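PDB 5WA1: programmed cell death 6-interacting protein from Homo sapiens, which serves, through this Bro1 domain of ALIX, as a scaffold that binds ESCRT-III CHMP4 proteins in multivesicular body biogenesis, membrane repair and cytokinesis. Local coordinates for residues A[236-241]-A[271-276]. Numbering follows the deposited sequence.
Sequences KLANQA and CIMQAN
A water joins the polar side chains of Asn-239 and Gln-274 along one flank of an antiparallel helix pair: it donates to Asn-239 OD1 at 3.0 Å and accepts a weak bond from Gln-274 NE2. The amide of Asn-239 is held at both ends, since its ND2 donates to the carbonyl oxygen of Gly-354, which should fix its rotation. The two segments belong to helices 231-252 and 262-287, successive helices of the TPR-like, helix-rich Bro1 domain, and lie within the region that interacts with CHMP4 proteins. Their axes approach to 7.6 Å at 158°, a close spacing consistent with the small side chains of Ala-238 and Ala-241. The CG of Met-273 stands beside the backbone N (chi1 -70°), and further bends at chi2 and chi3 bring CE over the surface between the two alanines, which sit one turn apart. There CE lies 3.4 Å from Ala-238 CA and 3.3 Å from Ala-241 CB, the latter tighter than an ordinary van der Waals contact. The methyl is thus the part that presses on helix 231-252, while CG lies 3.9 Å from Ala-241 CB. Further along helix 231-252, Ala-242 and Phe-245 also touch Met-273, extending its apolar surroundings. Behind this pair, the end of Leu-237 turns from helix 262-287 to pack on an apolar side chain of the bound peptide, so the helix that receives Met-273 also contributes to the peptide-binding surface. Helix 291-311 packs against helix 262-287 through Leu-304 and Ile-305, which touch Ala-275. One turn on from Met-273, Asn-276 meets the first alanine through its aliphatic carbon, with its CB 3.9 Å from Ala-238 CB.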
# COMPACT_ATOMS: atom_id res chain seq x y z
N LYS A 236 17.93 -9.30 7.61
CA LYS A 236 16.96 -10.11 6.89
C LYS A 236 15.66 -9.36 6.59
O LYS A 236 15.04 -9.60 5.54
CB LYS A 236 16.66 -11.38 7.69
CG LYS A 236 17.85 -12.32 7.80
CD LYS A 236 17.50 -13.56 8.60
CE LYS A 236 18.71 -14.46 8.76
NZ LYS A 236 18.43 -15.64 9.62
N LEU A 237 15.23 -8.46 7.47
CA LEU A 237 14.06 -7.63 7.16
C LEU A 237 14.35 -6.66 6.03
O LEU A 237 13.53 -6.48 5.12
CB LEU A 237 13.61 -6.87 8.40
CG LEU A 237 13.12 -7.69 9.60
CD1 LEU A 237 12.91 -6.80 10.80
CD2 LEU A 237 11.82 -8.39 9.26
N ALA A 238 15.52 -6.02 6.06
CA ALA A 238 15.92 -5.12 4.98
C ALA A 238 16.07 -5.87 3.67
O ALA A 238 15.65 -5.38 2.62
CB ALA A 238 17.24 -4.41 5.34
N ASN A 239 16.68 -7.06 3.71
CA ASN A 239 16.89 -7.81 2.48
C ASN A 239 15.55 -8.17 1.84
O ASN A 239 15.39 -8.11 0.61
CB ASN A 239 17.71 -9.06 2.77
CG ASN A 239 18.42 -9.59 1.54
OD1 ASN A 239 18.77 -8.83 0.63
ND2 ASN A 239 18.61 -10.89 1.49
N GLN A 240 14.58 -8.55 2.66
CA GLN A 240 13.25 -8.87 2.14
C GLN A 240 12.58 -7.63 1.55
O GLN A 240 11.91 -7.72 0.52
CB GLN A 240 12.39 -9.48 3.24
CG GLN A 240 10.97 -9.79 2.76
CD GLN A 240 10.95 -10.77 1.62
OE1 GLN A 240 11.39 -11.91 1.77
NE2 GLN A 240 10.43 -10.34 0.47
N ALA A 241 12.71 -6.48 2.21
CA ALA A 241 12.16 -5.26 1.65
C ALA A 241 12.80 -4.93 0.31
O ALA A 241 12.12 -4.46 -0.61
CB ALA A 241 12.36 -4.10 2.63
N CYS A 271 17.80 -0.16 -3.70
CA CYS A 271 19.22 -0.07 -3.39
C CYS A 271 19.47 0.33 -1.94
O CYS A 271 20.43 -0.15 -1.32
CB CYS A 271 19.91 0.91 -4.34
SG CYS A 271 19.89 0.40 -6.06
N ILE A 272 18.64 1.23 -1.38
CA ILE A 272 18.82 1.61 0.01
C ILE A 272 18.58 0.42 0.92
O ILE A 272 19.28 0.24 1.93
CB ILE A 272 17.89 2.79 0.39
CG1 ILE A 272 18.36 4.08 -0.28
CG2 ILE A 272 17.82 2.97 1.92
CD1 ILE A 272 17.27 5.17 -0.32
N MET A 273 17.62 -0.40 0.59
CA MET A 273 17.36 -1.54 1.42
C MET A 273 18.48 -2.56 1.31
O MET A 273 18.87 -3.12 2.28
CB MET A 273 15.99 -2.13 1.15
CG MET A 273 14.83 -1.28 1.62
SD MET A 273 14.87 -0.68 3.31
CE MET A 273 14.54 -2.14 4.21
N GLN A 274 19.00 -2.80 0.11
CA GLN A 274 20.14 -3.70 -0.01
C GLN A 274 21.33 -3.19 0.81
O GLN A 274 22.01 -3.97 1.48
CB GLN A 274 20.55 -3.88 -1.47
CG GLN A 274 19.55 -4.71 -2.30
CD GLN A 274 20.13 -5.20 -3.61
OE1 GLN A 274 21.07 -4.61 -4.15
NE2 GLN A 274 19.59 -6.30 -4.12
N ALA A 275 21.57 -1.88 0.78
CA ALA A 275 22.64 -1.29 1.57
C ALA A 275 22.39 -1.44 3.07
O ALA A 275 23.33 -1.68 3.84
CB ALA A 275 22.81 0.19 1.19
N ASN A 276 21.14 -1.28 3.51
CA ASN A 276 20.83 -1.51 4.92
C ASN A 276 21.09 -2.95 5.31
O ASN A 276 21.58 -3.22 6.41
CB ASN A 276 19.36 -1.16 5.21
CG ASN A 276 19.14 0.31 5.35
OD1 ASN A 276 18.31 0.89 4.66
ND2 ASN A 276 19.84 0.92 6.27
O HOH W 1 17.72 -8.29 -2.09